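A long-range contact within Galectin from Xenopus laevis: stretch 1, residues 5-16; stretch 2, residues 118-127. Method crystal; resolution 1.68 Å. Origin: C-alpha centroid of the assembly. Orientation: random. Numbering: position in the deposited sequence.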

# COMPACT_ATOMS: atom_id res chain seq x y z
N ALA A 5 -15.40 5.10 -1.54
CA ALA A 5 -14.67 4.71 -0.30
C ALA A 5 -13.17 4.82 -0.54
O ALA A 5 -12.69 4.99 -1.67
CB ALA A 5 -15.04 3.30 0.16
N GLY A 6 -12.43 4.74 0.55
CA GLY A 6 -11.01 4.96 0.49
C GLY A 6 -10.26 3.73 0.01
O GLY A 6 -10.80 2.78 -0.62
N MET A 7 -9.00 3.75 0.29
CA MET A 7 -8.16 2.75 -0.22
C MET A 7 -7.80 1.82 0.89
O MET A 7 -7.72 2.26 2.05
CB MET A 7 -7.01 3.38 -0.88
CG MET A 7 -5.91 3.88 -0.05
SD MET A 7 -4.58 2.92 -0.71
CE MET A 7 -4.20 1.90 0.73
N VAL A 8 -7.58 0.55 0.54
CA VAL A 8 -7.44 -0.50 1.51
C VAL A 8 -6.14 -1.24 1.15
O VAL A 8 -5.81 -1.38 -0.04
CB VAL A 8 -8.60 -1.51 1.39
CG1 VAL A 8 -8.23 -2.84 2.06
CG2 VAL A 8 -9.85 -0.91 1.99
N MET A 9 -5.36 -1.58 2.13
CA MET A 9 -4.23 -2.54 1.95
C MET A 9 -4.48 -3.68 2.89
O MET A 9 -4.81 -3.47 4.09
CB MET A 9 -2.90 -1.88 2.29
CG MET A 9 -1.69 -2.54 1.65
SD MET A 9 -0.09 -1.70 1.96
CE MET A 9 -0.69 -0.06 1.64
N ASN A 10 -4.25 -4.89 2.40
CA ASN A 10 -4.51 -6.04 3.22
C ASN A 10 -3.42 -7.11 3.02
O ASN A 10 -2.90 -7.26 1.91
CB ASN A 10 -5.90 -6.59 2.77
CG ASN A 10 -6.46 -7.71 3.69
OD1 ASN A 10 -6.97 -8.75 3.20
ND2 ASN A 10 -6.43 -7.49 4.96
N ASN A 11 -3.15 -7.84 4.10
CA ASN A 11 -2.21 -9.01 4.17
C ASN A 11 -0.78 -8.63 3.93
O ASN A 11 -0.01 -9.38 3.35
CB ASN A 11 -2.71 -10.19 3.35
CG ASN A 11 -3.89 -10.93 4.04
OD1 ASN A 11 -4.15 -10.80 5.28
ND2 ASN A 11 -4.64 -11.68 3.24
N PHE A 12 -0.43 -7.40 4.34
CA PHE A 12 0.94 -7.07 4.69
C PHE A 12 1.10 -7.58 6.15
O PHE A 12 0.15 -8.03 6.78
CB PHE A 12 1.20 -5.57 4.53
CG PHE A 12 0.37 -4.70 5.48
CD1 PHE A 12 0.91 -4.23 6.67
CD2 PHE A 12 -0.96 -4.35 5.16
CE1 PHE A 12 0.18 -3.47 7.57
CE2 PHE A 12 -1.71 -3.63 6.07
CZ PHE A 12 -1.13 -3.18 7.29
N SER A 13 2.29 -7.52 6.72
CA SER A 13 2.44 -7.80 8.17
C SER A 13 3.32 -6.80 8.88
O SER A 13 4.53 -6.72 8.65
CB SER A 13 2.86 -9.25 8.52
OG SER A 13 3.71 -9.78 7.56
N LEU A 14 2.69 -6.01 9.73
CA LEU A 14 3.37 -5.14 10.63
C LEU A 14 3.50 -5.84 11.96
O LEU A 14 2.49 -6.10 12.63
CB LEU A 14 2.63 -3.80 10.82
CG LEU A 14 3.20 -2.71 11.69
CD1 LEU A 14 4.54 -2.24 11.09
CD2 LEU A 14 2.23 -1.52 11.84
N LYS A 15 4.74 -6.13 12.37
CA LYS A 15 5.00 -6.93 13.61
C LYS A 15 5.37 -6.04 14.78
O LYS A 15 5.75 -4.91 14.59
CB LYS A 15 6.13 -7.98 13.36
CG LYS A 15 5.70 -9.11 12.43
CD LYS A 15 6.80 -10.14 12.16
CE LYS A 15 7.68 -9.75 10.98
NZ LYS A 15 8.38 -8.43 11.06
N GLN A 16 5.31 -6.55 16.00
CA GLN A 16 5.76 -5.74 17.13
C GLN A 16 7.14 -5.22 17.01
O GLN A 16 8.06 -5.91 16.54
CB GLN A 16 5.71 -6.51 18.43
CG GLN A 16 4.37 -6.54 19.04
CD GLN A 16 4.47 -7.25 20.36
OE1 GLN A 16 5.35 -6.95 21.19
NE2 GLN A 16 3.64 -8.23 20.52
N ASP A 118 -1.85 -10.43 16.90
CA ASP A 118 -0.54 -11.06 16.64
C ASP A 118 0.25 -10.02 15.78
O ASP A 118 1.21 -9.43 16.24
CB ASP A 118 -0.81 -12.43 15.91
CG ASP A 118 0.47 -13.17 15.46
OD1 ASP A 118 1.37 -13.39 16.29
OD2 ASP A 118 0.51 -13.61 14.27
N THR A 119 -0.16 -9.92 14.51
CA THR A 119 0.37 -8.95 13.54
C THR A 119 -0.75 -8.00 13.06
O THR A 119 -1.92 -8.43 12.97
CB THR A 119 0.83 -9.75 12.32
OG1 THR A 119 1.69 -10.79 12.79
CG2 THR A 119 1.62 -8.95 11.44
N ILE A 120 -0.37 -6.76 12.75
CA ILE A 120 -1.23 -5.88 11.96
C ILE A 120 -1.14 -6.23 10.49
O ILE A 120 -0.06 -6.17 9.87
CB ILE A 120 -0.96 -4.41 12.26
CG1 ILE A 120 -1.40 -4.13 13.71
CG2 ILE A 120 -1.68 -3.49 11.24
CD1 ILE A 120 -0.88 -2.89 14.34
N THR A 121 -2.31 -6.52 9.93
CA THR A 121 -2.41 -6.95 8.55
C THR A 121 -3.36 -6.13 7.66
O THR A 121 -3.54 -6.47 6.52
CB THR A 121 -2.83 -8.43 8.48
OG1 THR A 121 -4.16 -8.56 9.04
CG2 THR A 121 -1.78 -9.25 9.22
N PHE A 122 -3.97 -5.09 8.21
CA PHE A 122 -4.97 -4.34 7.49
C PHE A 122 -4.80 -2.83 7.70
O PHE A 122 -4.59 -2.40 8.81
CB PHE A 122 -6.38 -4.75 7.95
CG PHE A 122 -7.51 -4.00 7.23
CD1 PHE A 122 -8.05 -2.87 7.78
CD2 PHE A 122 -8.03 -4.49 6.06
CE1 PHE A 122 -9.11 -2.21 7.19
CE2 PHE A 122 -9.12 -3.84 5.44
CZ PHE A 122 -9.59 -2.67 5.98
N LEU A 123 -4.97 -2.11 6.63
CA LEU A 123 -4.92 -0.68 6.61
C LEU A 123 -6.03 -0.14 5.71
O LEU A 123 -6.30 -0.63 4.60
CB LEU A 123 -3.58 -0.24 6.04
CG LEU A 123 -3.42 1.26 5.74
CD1 LEU A 123 -4.13 1.98 4.60
CD2 LEU A 123 -3.53 2.11 6.94
N SER A 124 -6.72 0.89 6.16
CA SER A 124 -7.57 1.61 5.19
C SER A 124 -7.49 3.11 5.46
O SER A 124 -7.12 3.55 6.51
CB SER A 124 -9.02 1.12 5.16
OG SER A 124 -9.68 1.38 6.40
N MET A 125 -7.83 3.89 4.48
CA MET A 125 -7.80 5.33 4.71
C MET A 125 -8.85 6.02 3.87
O MET A 125 -9.28 5.51 2.81
CB MET A 125 -6.41 5.87 4.46
CG MET A 125 -5.98 5.72 3.02
SD MET A 125 -4.22 6.01 2.84
CE MET A 125 -4.11 7.54 1.94
N ASP A 126 -9.25 7.20 4.30
CA ASP A 126 -10.37 7.89 3.67
C ASP A 126 -10.10 9.40 3.88
O ASP A 126 -9.63 9.81 4.91
CB ASP A 126 -11.68 7.45 4.33
CG ASP A 126 -12.94 7.99 3.64
OD1 ASP A 126 -12.98 8.26 2.38
OD2 ASP A 126 -13.93 8.11 4.37
N GLY A 127 -10.33 10.20 2.86
CA GLY A 127 -10.18 11.64 3.00
C GLY A 127 -8.77 12.19 2.81
O GLY A 127 -8.55 13.39 3.00
O HOH W 1 -5.94 -9.08 6.94
O HOH W 2 4.42 -9.16 16.13

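Two stretches more than a hundred residues apart in sequence meet as neighbouring antiparallel β-strands, joined by a backbone hydrogen-bond ladder that is interrupted by a β-bulge and backed by apolar side chains on one face. The strand carrying Met7 and Met9 runs nearly antiparallel, at 172°, to the one carrying Leu123 and Met125, their axes approaching to 4.6 Å. Here Met9 and Leu123 form a reciprocal pair, with Met9 N donating to Leu123 O at 2.8 Å and Leu123 N to Met9 O at 2.9 Å. At Met7 the pairing is less even: Met125 N to Met7 O is 2.9 Å, whereas the return bond from Met7 N to Met125 O, 3.1 Å with an angle of 134°, is weak. Gly6 lies tight against the partner strand, its CA 2.9 Å from Met125 O; a CB on this backbone would clash with that same oxygen.

The chain turns a corner at Asn11, whose N still reaches Thr121 O at 2.8 Å. Beyond it the register has shifted by two residues, and pairing resumes between Leu14 and Ile120, where Leu14 N donates to Ile120 O (2.8 Å, nearly linear) and Ile120 N to Leu14 O (2.9 Å). Within this shifted segment, the Phe12 ring lies with one face over Thr121 CA, while CZ packs 4.0 Å from Ile120 CG2 and CE2 3.9 Å from Leu123 CB.

Met7, Met9, Leu14, Ile120, Leu123 and Met125 share a face of the sheet, where Met7 CG and Met125 CG approach to 3.6 Å. Val8, Asn10, Phe122 and Ser124 occupy the other, and Val8 CG1 sits 3.6 Å from Phe122 CE2. Near the corner, one water links three polar side chains across the contact, donating to Asn11 OD1 at 3.0 Å, accepting a weak bond from Asn10 ND2 and hydrogen-bonding to Thr121 OG1 at 2.8 Å.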